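Local structure of ATP-dependent DNA helicase (Mycobacterium smegmatis, 5V9X) at residues Pro457-Asp462 against Ala490-Leu495; Glu782-Ala787 against Phe821-Glu826. The protein couples ATP hydrolysis to 3'-to-5' movement along single-stranded DNA, unwinding RNA:DNA hybrids as a member of the Lhr helicase family. One frame throughout, in Å; residues are numbered along the deposited sequence.

Interaction 1 of 2, residues Pro457-Asp462 against Ala490-Leu495; sequences PANPLD and APFATL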
loop_
_atom_site.group_PDB
_atom_site.type_symbol
_atom_site.label_atom_id
_atom_site.label_comp_id
_atom_site.label_asym_id
_atom_site.label_seq_id
_atom_site.Cartn_x
_atom_site.Cartn_y
_atom_site.Cartn_z
ATOM N N PRO A 457 9.970 5.556 -6.568
ATOM C CA PRO A 457 10.061 7.021 -6.580
ATOM C C PRO A 457 11.512 7.477 -6.619
ATOM O O PRO A 457 12.359 6.982 -5.873
ATOM C CB PRO A 457 9.371 7.426 -5.274
ATOM C CG PRO A 457 8.398 6.322 -5.016
ATOM C CD PRO A 457 9.069 5.064 -5.511
ATOM N N ALA A 458 11.798 8.421 -7.508
ATOM C CA ALA A 458 13.160 8.867 -7.773
ATOM C C ALA A 458 13.475 10.124 -6.974
ATOM O O ALA A 458 12.701 11.087 -6.987
ATOM C CB ALA A 458 13.360 9.127 -9.266
ATOM N N ASN A 459 14.614 10.104 -6.285
ATOM C CA ASN A 459 15.136 11.251 -5.551
ATOM C C ASN A 459 14.117 11.918 -4.619
ATOM O O ASN A 459 13.881 13.123 -4.716
ATOM C CB ASN A 459 15.702 12.275 -6.525
ATOM C CG ASN A 459 16.731 11.676 -7.467
ATOM O OD1 ASN A 459 17.373 10.678 -7.147
ATOM N ND2 ASN A 459 16.891 12.286 -8.637
ATOM N N PRO A 460 13.505 11.159 -3.687
ATOM C CA PRO A 460 12.593 11.799 -2.726
ATOM C C PRO A 460 13.354 12.546 -1.642
ATOM O O PRO A 460 13.797 11.950 -0.654
ATOM C CB PRO A 460 11.796 10.618 -2.160
ATOM C CG PRO A 460 12.713 9.460 -2.277
ATOM C CD PRO A 460 13.553 9.695 -3.503
ATOM N N LEU A 461 13.492 13.865 -1.816
ATOM C CA LEU A 461 14.423 14.642 -0.999
ATOM C C LEU A 461 14.035 14.667 0.474
ATOM O O LEU A 461 14.916 14.770 1.337
ATOM C CB LEU A 461 14.521 16.070 -1.534
ATOM C CG LEU A 461 15.086 16.230 -2.944
ATOM C CD1 LEU A 461 15.234 17.704 -3.285
ATOM C CD2 LEU A 461 16.416 15.504 -3.079
ATOM N N ASP A 462 12.739 14.588 0.789
ATOM C CA ASP A 462 12.336 14.638 2.192
ATOM C C ASP A 462 12.811 13.402 2.944
ATOM O O ASP A 462 13.246 13.503 4.098
ATOM C CB ASP A 462 10.820 14.805 2.307
ATOM C CG ASP A 462 10.044 13.707 1.597
ATOM O OD1 ASP A 462 10.670 12.794 1.017
ATOM O OD2 ASP A 462 8.795 13.764 1.621
ATOM N N ALA A 490 18.614 2.575 -4.402
ATOM C CA ALA A 490 17.868 2.633 -5.654
ATOM C C ALA A 490 17.172 3.977 -5.883
ATOM O O ALA A 490 17.264 4.519 -6.992
ATOM C CB ALA A 490 16.846 1.495 -5.715
ATOM N N PRO A 491 16.464 4.551 -4.897
ATOM C CA PRO A 491 15.714 5.790 -5.174
ATOM C C PRO A 491 16.589 7.008 -5.412
ATOM O O PRO A 491 16.062 8.052 -5.816
ATOM C CB PRO A 491 14.854 5.978 -3.915
ATOM C CG PRO A 491 14.903 4.677 -3.198
ATOM C CD PRO A 491 16.244 4.112 -3.508
ATOM N N PHE A 492 17.898 6.919 -5.173
ATOM C CA PHE A 492 18.791 8.063 -5.323
ATOM C C PHE A 492 19.952 7.767 -6.265
ATOM O O PHE A 492 20.972 8.463 -6.224
ATOM C CB PHE A 492 19.314 8.508 -3.957
ATOM C CG PHE A 492 18.231 8.906 -2.991
ATOM C CD1 PHE A 492 17.730 10.197 -2.984
ATOM C CD2 PHE A 492 17.717 7.990 -2.090
ATOM C CE1 PHE A 492 16.738 10.568 -2.097
ATOM C CE2 PHE A 492 16.722 8.352 -1.200
ATOM C CZ PHE A 492 16.234 9.644 -1.203
ATOM N N ALA A 493 19.811 6.754 -7.124
ATOM C CA ALA A 493 20.891 6.370 -8.025
ATOM C C ALA A 493 21.262 7.475 -9.006
ATOM O O ALA A 493 22.358 7.439 -9.575
ATOM C CB ALA A 493 20.502 5.103 -8.790
ATOM N N THR A 494 20.377 8.452 -9.226
ATOM C CA THR A 494 20.654 9.564 -10.130
ATOM C C THR A 494 20.578 10.915 -9.426
ATOM O O THR A 494 20.430 11.944 -10.092
ATOM C CB THR A 494 19.693 9.550 -11.321
ATOM O OG1 THR A 494 18.386 9.946 -10.884
ATOM C CG2 THR A 494 19.623 8.161 -11.944
ATOM N N LEU A 495 20.676 10.932 -8.102
ATOM C CA LEU A 495 20.539 12.165 -7.336
ATOM C C LEU A 495 21.596 13.183 -7.752
ATOM O O LEU A 495 22.799 12.909 -7.611
ATOM C CB LEU A 495 20.655 11.870 -5.842
ATOM C CG LEU A 495 20.557 13.060 -4.883
ATOM C CD1 LEU A 495 19.214 13.760 -5.020
ATOM C CD2 LEU A 495 20.782 12.610 -3.447
#
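Asn459 N donates a hydrogen bond to Pro491 O at 2.6 Å. The bond is nearly straight, 163° at the hydrogen, and the donor lies close to the C=O axis (168°). Ala458 CA adds a CA-H...O contact to the same Pro491 O at 3.6 Å, so this carbonyl receives two adjoining residues of the bend before helix 461-471.

Asn459 has the largest share of the buried surface, its amide end lying against the second of two overlapping type I turns, Phe492 to Leu495.

Apolar contacts flank the hydrogen bond. Pro460, at the N-cap position, presents CD to Phe492 CZ at 3.5 Å, and its carbonyl oxygen sits near the ring plane at the edge, O to CZ 3.4 Å. Phe492 reaches both because its CG is turned beside the backbone N (chi1 -59°). Pro460 CD also meets Pro491 CB at 4.0 Å. Farther along, Leu461 and Leu495 cross obliquely, CD2 to CD1 3.8 Å.

The contact belongs to the winged-helix region of this large helicase-related protein and joins the start of helix 461-471 to the loop between helices 479-488 and 497-508. Helix 200-213, which follows strand 187-191 of the first RecA-like parallel sheet, touches Pro460, Pro491 and Phe492, while helix 822-835 packs on Pro457 and Pro460.

Interaction 2 of 2, residues Glu782-Ala787 against Phe821-Glu826; sequences ECAARA and FPIVLE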
loop_
_atom_site.group_PDB
_atom_site.type_symbol
_atom_site.label_atom_id
_atom_site.label_comp_id
_atom_site.label_asym_id
_atom_site.label_seq_id
_atom_site.Cartn_x
_atom_site.Cartn_y
_atom_site.Cartn_z
ATOM N N GLU A 782 2.963 17.161 4.460
ATOM C CA GLU A 782 3.545 15.856 4.758
ATOM C C GLU A 782 5.039 15.834 4.450
ATOM O O GLU A 782 5.820 15.207 5.175
ATOM C CB GLU A 782 2.817 14.762 3.971
ATOM C CG GLU A 782 1.330 14.625 4.285
ATOM C CD GLU A 782 0.633 13.613 3.387
ATOM O OE1 GLU A 782 1.302 13.048 2.494
ATOM O OE2 GLU A 782 -0.583 13.383 3.569
ATOM N N CYS A 783 5.456 16.519 3.380
ATOM C CA CYS A 783 6.875 16.568 3.042
ATOM C C CYS A 783 7.661 17.376 4.067
ATOM O O CYS A 783 8.726 16.946 4.526
ATOM C CB CYS A 783 7.066 17.148 1.640
ATOM S SG CYS A 783 6.746 15.982 0.293
ATOM N N ALA A 784 7.152 18.555 4.438
ATOM C CA ALA A 784 7.857 19.394 5.403
ATOM C C ALA A 784 8.036 18.677 6.735
ATOM O O ALA A 784 9.111 18.740 7.343
ATOM C CB ALA A 784 7.108 20.713 5.600
ATOM N N ALA A 785 6.994 17.983 7.200
ATOM C CA ALA A 785 7.091 17.262 8.464
ATOM C C ALA A 785 8.046 16.080 8.358
ATOM O O ALA A 785 8.850 15.843 9.268
ATOM C CB ALA A 785 5.706 16.795 8.909
ATOM N N ARG A 786 7.976 15.330 7.255
ATOM C CA ARG A 786 8.859 14.180 7.083
ATOM C C ARG A 786 10.322 14.606 7.025
ATOM O O ARG A 786 11.200 13.885 7.515
ATOM C CB ARG A 786 8.467 13.406 5.820
ATOM C CG ARG A 786 9.216 12.094 5.624
ATOM C CD ARG A 786 8.619 11.253 4.499
ATOM N NE ARG A 786 7.665 11.997 3.682
ATOM C CZ ARG A 786 6.406 11.623 3.473
ATOM N NH1 ARG A 786 5.948 10.504 4.011
ATOM N NH2 ARG A 786 5.605 12.362 2.715
ATOM N N ALA A 787 10.601 15.777 6.447
ATOM C CA ALA A 787 11.953 16.322 6.419
ATOM C C ALA A 787 12.392 16.894 7.763
ATOM O O ALA A 787 13.527 17.376 7.860
ATOM C CB ALA A 787 12.064 17.402 5.340
ATOM N N PHE A 821 13.071 26.032 -3.487
ATOM C CA PHE A 821 13.016 25.496 -2.133
ATOM C C PHE A 821 12.837 23.981 -2.184
ATOM O O PHE A 821 11.856 23.502 -2.773
ATOM C CB PHE A 821 11.870 26.152 -1.367
ATOM C CG PHE A 821 11.954 25.988 0.124
ATOM C CD1 PHE A 821 12.893 26.694 0.859
ATOM C CD2 PHE A 821 11.079 25.147 0.794
ATOM C CE1 PHE A 821 12.967 26.553 2.232
ATOM C CE2 PHE A 821 11.148 25.002 2.165
ATOM C CZ PHE A 821 12.092 25.707 2.885
ATOM N N PRO A 822 13.753 23.200 -1.603
ATOM C CA PRO A 822 13.699 21.738 -1.780
ATOM C C PRO A 822 12.386 21.093 -1.365
ATOM O O PRO A 822 12.016 20.057 -1.935
ATOM C CB PRO A 822 14.867 21.248 -0.914
ATOM C CG PRO A 822 15.832 22.382 -0.933
ATOM C CD PRO A 822 14.990 23.632 -0.930
ATOM N N ILE A 823 11.664 21.660 -0.396
ATOM C CA ILE A 823 10.379 21.077 -0.022
ATOM C C ILE A 823 9.337 21.347 -1.101
ATOM O O ILE A 823 8.523 20.474 -1.428
ATOM C CB ILE A 823 9.926 21.599 1.353
ATOM C CG1 ILE A 823 11.007 21.328 2.396
ATOM C CG2 ILE A 823 8.629 20.926 1.776
ATOM C CD1 ILE A 823 11.357 19.864 2.531
ATOM N N VAL A 824 9.350 22.551 -1.679
ATOM C CA VAL A 824 8.465 22.842 -2.804
ATOM C C VAL A 824 8.779 21.919 -3.975
ATOM O O VAL A 824 7.876 21.353 -4.602
ATOM C CB VAL A 824 8.573 24.323 -3.209
ATOM C CG1 VAL A 824 7.749 24.592 -4.458
ATOM C CG2 VAL A 824 8.121 25.217 -2.068
ATOM N N LEU A 825 10.068 21.750 -4.283
ATOM C CA LEU A 825 10.470 20.864 -5.372
ATOM C C LEU A 825 9.958 19.446 -5.144
ATOM O O LEU A 825 9.422 18.811 -6.060
ATOM C CB LEU A 825 11.993 20.861 -5.513
ATOM C CG LEU A 825 12.707 22.171 -5.843
ATOM C CD1 LEU A 825 14.213 21.958 -5.863
ATOM C CD2 LEU A 825 12.229 22.730 -7.173
ATOM N N GLU A 826 10.111 18.935 -3.920
ATOM C CA GLU A 826 9.726 17.554 -3.646
ATOM C C GLU A 826 8.212 17.391 -3.618
ATOM O O GLU A 826 7.686 16.374 -4.084
ATOM C CB GLU A 826 10.348 17.086 -2.329
ATOM C CG GLU A 826 9.916 15.695 -1.893
ATOM C CD GLU A 826 10.137 14.636 -2.964
ATOM O OE1 GLU A 826 11.087 14.768 -3.765
ATOM O OE2 GLU A 826 9.353 13.663 -3.002
#
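Glu826 OE2 is held by a salt bridge to Arg829 NH2, one turn further along helix 822-835, and has a longer, weak ion pair with Lys200 NZ, while the aliphatic part of the same side chain packs on Cys783. There Glu826 CG lies 3.9 Å from Cys783 SG. The glutamate leaves its helix with CG opposite the backbone N (chi1 175°), and a bend at chi2 (54°) lays CG against the sulfur and turns the carboxylate to the basic partners. The two positive groups would be expected to favour the ionised carboxylate.

No hydrogen bond crosses between the segments; the remaining contact is made by Ile823. Its CG2 branch faces the backbone of the opposite helix, 3.9 Å from Ala784 N, and lies 4.1 Å from both Cys783 CB and Ala784 CB. The other branch runs toward the C-terminal end of helix 774-786, where CD1 reaches Ala787 CB at 3.8 Å. With Phe780 a turn earlier, these residues stand at positions i, i+3, i+4 and i+7, and Ile823 enters among them as a knob into a hole. The short axes approach to 9.6 Å and cross at 130°, a steeply inclined helix pair within the DEAD/H-associated region. Two alanines and a cysteine form the floor that the branched isoleucine covers.

Leu506 of helix 497-508 and Leu789, in the loop after helix 774-786, also touch Ile823. Helix 461-471 adjoins Cys783 and Ala787 through Asp462 and Ala465, and Glu826 likewise meets Asp462.

Interactions 1 and 2 follow one another along the chain, their centres 14 Å apart, and meet at the N-terminal end of helix 461-471. Asp462 OD2 forms a salt bridge to Arg786 NE at 2.9 Å, and Lys200 NZ pairs with the same oxygen. Beside it, Glu826 OE1 lies 3.2 Å from Leu461 N, a weak, probable hydrogen bond at the helix start. Lys200 of helix 200-213 thus bridges to Asp462 and, more weakly, pairs with Glu826, while the packing of that helix is on interaction 1. The bound DNA comes within about 8 Å of interaction 2 and about 13 Å of interaction 1, nearest atoms in each case, and neither contact contains the AMP-PNP pocket.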